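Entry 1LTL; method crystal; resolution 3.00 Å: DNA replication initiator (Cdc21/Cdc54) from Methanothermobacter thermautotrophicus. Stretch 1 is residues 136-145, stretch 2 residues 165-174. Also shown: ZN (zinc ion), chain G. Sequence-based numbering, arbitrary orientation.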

ATOM      1  N   GLU A 136     -23.150  -8.257   2.016  1.00 22.56           N
ATOM      2  CA  GLU A 136     -22.253  -8.594   3.103  1.00 22.17           C
ATOM      3  C   GLU A 136     -21.069  -7.654   2.922  1.00 23.14           C
ATOM      4  O   GLU A 136     -20.440  -7.608   1.869  1.00 22.94           O
ATOM      5  CB  GLU A 136     -21.769 -10.027   2.985  1.00 25.59           C
ATOM      6  CG  GLU A 136     -20.749 -10.428   4.033  1.00 29.00           C
ATOM      7  CD  GLU A 136     -20.045 -11.737   3.675  1.00 33.77           C
ATOM      8  OE1 GLU A 136     -19.157 -11.737   2.779  1.00 34.01           O
ATOM      9  OE2 GLU A 136     -20.394 -12.778   4.286  1.00 37.17           O
ATOM     10  N   CYS A 137     -20.795  -6.872   3.948  1.00 22.23           N
ATOM     11  CA  CYS A 137     -19.677  -5.966   3.903  1.00 21.59           C
ATOM     12  C   CYS A 137     -18.387  -6.784   4.023  1.00 23.12           C
ATOM     13  O   CYS A 137     -18.196  -7.500   4.994  1.00 22.68           O
ATOM     14  CB  CYS A 137     -19.758  -4.983   5.052  1.00 18.54           C
ATOM     15  SG  CYS A 137     -18.281  -3.991   5.122  1.00 18.28           S
ATOM     16  N   ARG A 138     -17.499  -6.665   3.045  1.00 24.79           N
ATOM     17  CA  ARG A 138     -16.262  -7.413   3.070  1.00 26.55           C
ATOM     18  C   ARG A 138     -15.298  -6.923   4.117  1.00 26.18           C
ATOM     19  O   ARG A 138     -14.264  -7.527   4.351  1.00 29.65           O
ATOM     20  CB  ARG A 138     -15.627  -7.396   1.686  1.00 31.26           C
ATOM     21  CG  ARG A 138     -16.529  -8.069   0.690  1.00 38.20           C
ATOM     22  CD  ARG A 138     -15.905  -8.221  -0.665  1.00 45.92           C
ATOM     23  NE  ARG A 138     -16.186  -9.554  -1.188  1.00 54.16           N
ATOM     24  CZ  ARG A 138     -16.336  -9.845  -2.480  1.00 58.09           C
ATOM     25  NH1 ARG A 138     -16.235  -8.880  -3.398  1.00 58.64           N
ATOM     26  NH2 ARG A 138     -16.581 -11.106  -2.854  1.00 59.57           N
ATOM     27  N   GLY A 139     -15.651  -5.828   4.762  1.00 26.11           N
ATOM     28  CA  GLY A 139     -14.796  -5.274   5.786  1.00 24.54           C
ATOM     29  C   GLY A 139     -15.033  -5.869   7.155  1.00 24.65           C
ATOM     30  O   GLY A 139     -14.073  -6.215   7.832  1.00 26.07           O
ATOM     31  N   CYS A 140     -16.297  -5.992   7.559  1.00 22.86           N
ATOM     32  CA  CYS A 140     -16.637  -6.517   8.861  1.00 21.50           C
ATOM     33  C   CYS A 140     -17.620  -7.647   8.799  1.00 21.83           C
ATOM     34  O   CYS A 140     -18.125  -8.098   9.809  1.00 23.12           O
ATOM     35  CB  CYS A 140     -17.208  -5.422   9.739  1.00 22.17           C
ATOM     36  SG  CYS A 140     -18.782  -4.812   9.162  1.00 21.61           S
ATOM     37  N   MET A 141     -17.922  -8.104   7.605  1.00 23.98           N
ATOM     38  CA  MET A 141     -18.851  -9.219   7.456  1.00 24.48           C
ATOM     39  C   MET A 141     -20.283  -8.943   7.901  1.00 23.84           C
ATOM     40  O   MET A 141     -21.057  -9.865   8.012  1.00 24.15           O
ATOM     41  CB  MET A 141     -18.320 -10.442   8.209  1.00 25.07           C
ATOM     42  CG  MET A 141     -16.882 -10.798   7.901  1.00 28.54           C
ATOM     43  SD  MET A 141     -16.536 -10.834   6.141  1.00 32.17           S
ATOM     44  CE  MET A 141     -17.716 -12.032   5.666  1.00 30.50           C
ATOM     45  N   ARG A 142     -20.644  -7.692   8.158  1.00 25.11           N
ATOM     46  CA  ARG A 142     -22.016  -7.384   8.560  1.00 25.72           C
ATOM     47  C   ARG A 142     -22.945  -7.372   7.360  1.00 26.95           C
ATOM     48  O   ARG A 142     -22.487  -7.279   6.230  1.00 28.20           O
ATOM     49  CB  ARG A 142     -22.083  -6.041   9.265  1.00 22.95           C
ATOM     50  CG  ARG A 142     -21.849  -6.143  10.741  1.00 25.02           C
ATOM     51  CD  ARG A 142     -21.938  -4.781  11.385  1.00 27.14           C
ATOM     52  NE  ARG A 142     -20.609  -4.294  11.679  1.00 28.78           N
ATOM     53  CZ  ARG A 142     -20.062  -4.319  12.884  1.00 28.11           C
ATOM     54  NH1 ARG A 142     -20.741  -4.787  13.913  1.00 29.27           N
ATOM     55  NH2 ARG A 142     -18.817  -3.920  13.041  1.00 27.61           N
ATOM     56  N   HIS A 143     -24.250  -7.463   7.599  1.00 29.21           N
ATOM     57  CA  HIS A 143     -25.221  -7.467   6.505  1.00 32.16           C
ATOM     58  C   HIS A 143     -25.959  -6.131   6.359  1.00 35.20           C
ATOM     59  O   HIS A 143     -26.343  -5.512   7.345  1.00 36.15           O
ATOM     60  CB  HIS A 143     -26.221  -8.592   6.718  1.00 32.22           C
ATOM     61  CG  HIS A 143     -25.662  -9.960   6.452  1.00 34.46           C
ATOM     62  ND1 HIS A 143     -24.311 -10.236   6.485  1.00 37.04           N
ATOM     63  CD2 HIS A 143     -26.268 -11.131   6.131  1.00 34.97           C
ATOM     64  CE1 HIS A 143     -24.107 -11.509   6.193  1.00 35.63           C
ATOM     65  NE2 HIS A 143     -25.275 -12.074   5.975  1.00 35.24           N
ATOM     66  N   HIS A 144     -26.133  -5.670   5.124  1.00 38.63           N
ATOM     67  CA  HIS A 144     -26.836  -4.406   4.845  1.00 40.72           C
ATOM     68  C   HIS A 144     -27.857  -4.670   3.741  1.00 39.46           C
ATOM     69  O   HIS A 144     -27.537  -5.326   2.751  1.00 40.14           O
ATOM     70  CB  HIS A 144     -25.859  -3.313   4.345  1.00 44.68           C
ATOM     71  CG  HIS A 144     -24.840  -2.872   5.360  1.00 49.61           C
ATOM     72  ND1 HIS A 144     -23.644  -3.535   5.563  1.00 49.74           N
ATOM     73  CD2 HIS A 144     -24.842  -1.832   6.227  1.00 52.06           C
ATOM     74  CE1 HIS A 144     -22.961  -2.923   6.509  1.00 50.12           C
ATOM     75  NE2 HIS A 144     -23.654  -1.889   6.934  1.00 51.88           N
ATOM     76  N   ALA A 145     -29.081  -4.176   3.901  1.00 38.14           N
ATOM     77  CA  ALA A 145     -30.111  -4.344   2.870  1.00 36.17           C
ATOM     78  C   ALA A 145     -30.239  -3.027   2.104  1.00 36.04           C
ATOM     79  O   ALA A 145     -30.129  -1.950   2.682  1.00 36.68           O
ATOM     80  CB  ALA A 145     -31.428  -4.711   3.501  1.00 34.81           C
TER
HETATM   81 ZN    ZN G 275     -18.437  -3.047   7.345  1.00 56.09          ZN
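Stretch 2, residues 165-174: RSFRLLQDES

Stretch 2 runs antiparallel to stretch 1, its strand, which begins at F167, lying beside the end of the strand that reaches E136 and C137. The register pairs E136 with R168 (CA to CA 5.1 Å) and C137 with F167 (CA to CA 4.6 Å). The first is a hydrogen-bonded pair: E136 N donates to R168 O at 2.7 Å, almost linearly, and R168 N returns the bond to E136 O at 2.9 Å. C137 and F167 form the non-hydrogen-bonded pair that follows, and F167 CA lies 3.4 Å from E136 O in a CA-H...O contact. One residue further on, R138 N donates to S166 O at 3.0 Å, so the backbone hydrogen bonding continues one residue past the last strand residue of stretch 1. The turn that follows is held from within by M141 N to C137 O (2.7 Å) and C137 N to R142 O (2.9 Å), and it places C137 SG and C140 SG on the zinc ion at 2.4 and 2.6 Å. After it the chain enters a second strand, H143 to A145.

The alternation of the strands sends the side chains of C137 and F167 to one face of the sheet and those of E136 and R168 to the other. On the first face, the F167 ring packs against the metal-binding cysteine, with F167 CE2 3.8 Å from C137 CB and C137 SG lying obliquely 4.9 Å from the ring centroid. The same ring directs its edge toward the face of H144 in an offset edge-to-face pair, with planes at 87° and F167 CE2 4.1 Å from H144 ND1. F167 thus touches both strands of stretch 1.

On the opposite face, E136 and R168 form a long salt bridge, E136 OE1 to R168 NE 3.6 Å. The carboxylate oxygen lies over the guanidinium face, so the attraction is one of charge without a directed N-H. The R138 side chain runs along stretch 2 from S166 to R168: its CD is 3.3 Å from S166 OG, and R168 CG lies over one face of its guanidinium, 3.6 Å from R138 NH2. This brings two like charges close, R138 NH2 standing 4.0 Å from R168 NE.

Beyond the paired residues, L170 points toward stretch 1, its CD1 3.8 Å from E136 CB and 3.2 Å from H143 NE2, over one face of the imidazole. At the edge of that ring, H143 NE2 makes a weak hydrogen bond to E173 OE2 at 3.3 Å. In all, the contact buries 553 Å², both sides summed.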

ATOM      1  N   ARG A 165     -15.862  -0.166   1.977  1.00 24.82           N
ATOM      2  CA  ARG A 165     -16.452   0.313   0.752  1.00 25.06           C
ATOM      3  C   ARG A 165     -16.649  -0.820  -0.232  1.00 26.54           C
ATOM      4  O   ARG A 165     -17.087  -0.612  -1.360  1.00 29.23           O
ATOM      5  CB  ARG A 165     -15.586   1.410   0.144  1.00 22.79           C
ATOM      6  CG  ARG A 165     -15.809   2.745   0.795  1.00 22.90           C
ATOM      7  CD  ARG A 165     -14.943   3.773   0.164  1.00 24.72           C
ATOM      8  NE  ARG A 165     -15.194   5.111   0.671  1.00 28.46           N
ATOM      9  CZ  ARG A 165     -14.939   5.524   1.911  1.00 28.81           C
ATOM     10  NH1 ARG A 165     -14.425   4.696   2.796  1.00 28.59           N
ATOM     11  NH2 ARG A 165     -15.164   6.788   2.260  1.00 29.97           N
ATOM     12  N   SER A 166     -16.353  -2.034   0.199  1.00 26.88           N
ATOM     13  CA  SER A 166     -16.492  -3.168  -0.685  1.00 27.05           C
ATOM     14  C   SER A 166     -17.549  -4.150  -0.165  1.00 25.82           C
ATOM     15  O   SER A 166     -17.519  -4.539   0.992  1.00 26.90           O
ATOM     16  CB  SER A 166     -15.123  -3.825  -0.817  1.00 28.84           C
ATOM     17  OG  SER A 166     -15.214  -5.056  -1.509  1.00 36.08           O
ATOM     18  N   PHE A 167     -18.484  -4.538  -1.024  1.00 24.76           N
ATOM     19  CA  PHE A 167     -19.542  -5.441  -0.622  1.00 24.53           C
ATOM     20  C   PHE A 167     -19.731  -6.624  -1.544  1.00 27.03           C
ATOM     21  O   PHE A 167     -19.346  -6.586  -2.708  1.00 28.44           O
ATOM     22  CB  PHE A 167     -20.867  -4.698  -0.532  1.00 22.36           C
ATOM     23  CG  PHE A 167     -20.820  -3.504   0.343  1.00 20.65           C
ATOM     24  CD1 PHE A 167     -20.312  -2.310  -0.123  1.00 18.73           C
ATOM     25  CD2 PHE A 167     -21.237  -3.581   1.655  1.00 21.61           C
ATOM     26  CE1 PHE A 167     -20.205  -1.227   0.703  1.00 17.46           C
ATOM     27  CE2 PHE A 167     -21.127  -2.487   2.490  1.00 20.62           C
ATOM     28  CZ  PHE A 167     -20.615  -1.312   2.012  1.00 19.15           C
ATOM     29  N   ARG A 168     -20.343  -7.673  -0.999  1.00 29.53           N
ATOM     30  CA  ARG A 168     -20.639  -8.889  -1.737  1.00 31.49           C
ATOM     31  C   ARG A 168     -22.140  -9.110  -1.621  1.00 31.10           C
ATOM     32  O   ARG A 168     -22.699  -9.094  -0.521  1.00 31.21           O
ATOM     33  CB  ARG A 168     -19.901 -10.079  -1.131  1.00 36.04           C
ATOM     34  CG  ARG A 168     -20.066 -11.359  -1.924  1.00 43.98           C
ATOM     35  CD  ARG A 168     -20.332 -12.554  -1.028  1.00 50.36           C
ATOM     36  NE  ARG A 168     -19.097 -13.172  -0.565  1.00 58.09           N
ATOM     37  CZ  ARG A 168     -19.043 -14.181   0.306  1.00 63.11           C
ATOM     38  NH1 ARG A 168     -20.160 -14.702   0.827  1.00 64.24           N
ATOM     39  NH2 ARG A 168     -17.864 -14.679   0.655  1.00 64.61           N
ATOM     40  N   LEU A 169     -22.797  -9.319  -2.754  1.00 29.34           N
ATOM     41  CA  LEU A 169     -24.239  -9.520  -2.756  1.00 28.37           C
ATOM     42  C   LEU A 169     -24.607 -10.905  -2.306  1.00 28.33           C
ATOM     43  O   LEU A 169     -24.062 -11.870  -2.803  1.00 30.74           O
ATOM     44  CB  LEU A 169     -24.788  -9.299  -4.157  1.00 27.29           C
ATOM     45  CG  LEU A 169     -26.252  -9.631  -4.373  1.00 24.45           C
ATOM     46  CD1 LEU A 169     -27.139  -8.791  -3.476  1.00 25.11           C
ATOM     47  CD2 LEU A 169     -26.584  -9.388  -5.809  1.00 22.85           C
ATOM     48  N   LEU A 170     -25.547 -11.016  -1.381  1.00 28.76           N
ATOM     49  CA  LEU A 170     -25.975 -12.339  -0.924  1.00 28.60           C
ATOM     50  C   LEU A 170     -27.331 -12.653  -1.523  1.00 29.61           C
ATOM     51  O   LEU A 170     -28.343 -12.364  -0.905  1.00 29.04           O
ATOM     52  CB  LEU A 170     -26.072 -12.373   0.601  1.00 26.98           C
ATOM     53  CG  LEU A 170     -24.789 -11.998   1.329  1.00 25.98           C
ATOM     54  CD1 LEU A 170     -24.979 -12.087   2.812  1.00 22.89           C
ATOM     55  CD2 LEU A 170     -23.672 -12.904   0.866  1.00 25.51           C
ATOM     56  N   GLN A 171     -27.362 -13.250  -2.713  1.00 31.95           N
ATOM     57  CA  GLN A 171     -28.645 -13.537  -3.349  1.00 35.58           C
ATOM     58  C   GLN A 171     -29.649 -14.307  -2.505  1.00 38.14           C
ATOM     59  O   GLN A 171     -30.825 -13.952  -2.478  1.00 38.71           O
ATOM     60  CB  GLN A 171     -28.462 -14.281  -4.665  1.00 35.15           C
ATOM     61  CG  GLN A 171     -29.779 -14.511  -5.381  1.00 36.06           C
ATOM     62  CD  GLN A 171     -29.616 -15.232  -6.712  1.00 38.01           C
ATOM     63  OE1 GLN A 171     -28.799 -14.840  -7.549  1.00 39.53           O
ATOM     64  NE2 GLN A 171     -30.408 -16.284  -6.920  1.00 37.29           N
ATOM     65  N   ASP A 172     -29.198 -15.354  -1.820  1.00 41.20           N
ATOM     66  CA  ASP A 172     -30.097 -16.158  -1.003  1.00 43.89           C
ATOM     67  C   ASP A 172     -30.776 -15.409   0.124  1.00 43.30           C
ATOM     68  O   ASP A 172     -31.693 -15.934   0.754  1.00 42.89           O
ATOM     69  CB  ASP A 172     -29.370 -17.364  -0.423  1.00 49.42           C
ATOM     70  CG  ASP A 172     -28.876 -18.311  -1.497  1.00 56.50           C
ATOM     71  OD1 ASP A 172     -29.466 -18.309  -2.616  1.00 57.32           O
ATOM     72  OD2 ASP A 172     -27.903 -19.069  -1.221  1.00 60.03           O
ATOM     73  N   GLU A 173     -30.341 -14.187   0.391  1.00 42.07           N
ATOM     74  CA  GLU A 173     -30.965 -13.442   1.462  1.00 42.03           C
ATOM     75  C   GLU A 173     -31.732 -12.257   0.942  1.00 41.59           C
ATOM     76  O   GLU A 173     -32.332 -11.505   1.709  1.00 41.79           O
ATOM     77  CB  GLU A 173     -29.927 -12.989   2.467  1.00 42.84           C
ATOM     78  CG  GLU A 173     -29.352 -14.142   3.247  1.00 47.21           C
ATOM     79  CD  GLU A 173     -28.495 -13.684   4.401  1.00 50.28           C
ATOM     80  OE1 GLU A 173     -28.965 -12.814   5.179  1.00 52.38           O
ATOM     81  OE2 GLU A 173     -27.360 -14.199   4.545  1.00 51.36           O
ATOM     82  N   SER A 174     -31.735 -12.111  -0.373  1.00 39.78           N
ATOM     83  CA  SER A 174     -32.423 -11.010  -0.994  1.00 38.88           C
ATOM     84  C   SER A 174     -33.876 -11.323  -1.340  1.00 39.14           C
ATOM     85  O   SER A 174     -34.243 -12.482  -1.513  1.00 40.40           O
ATOM     86  CB  SER A 174     -31.634 -10.590  -2.224  1.00 37.87           C
ATOM     87  OG  SER A 174     -30.348 -10.164  -1.828  1.00 34.02           O
TER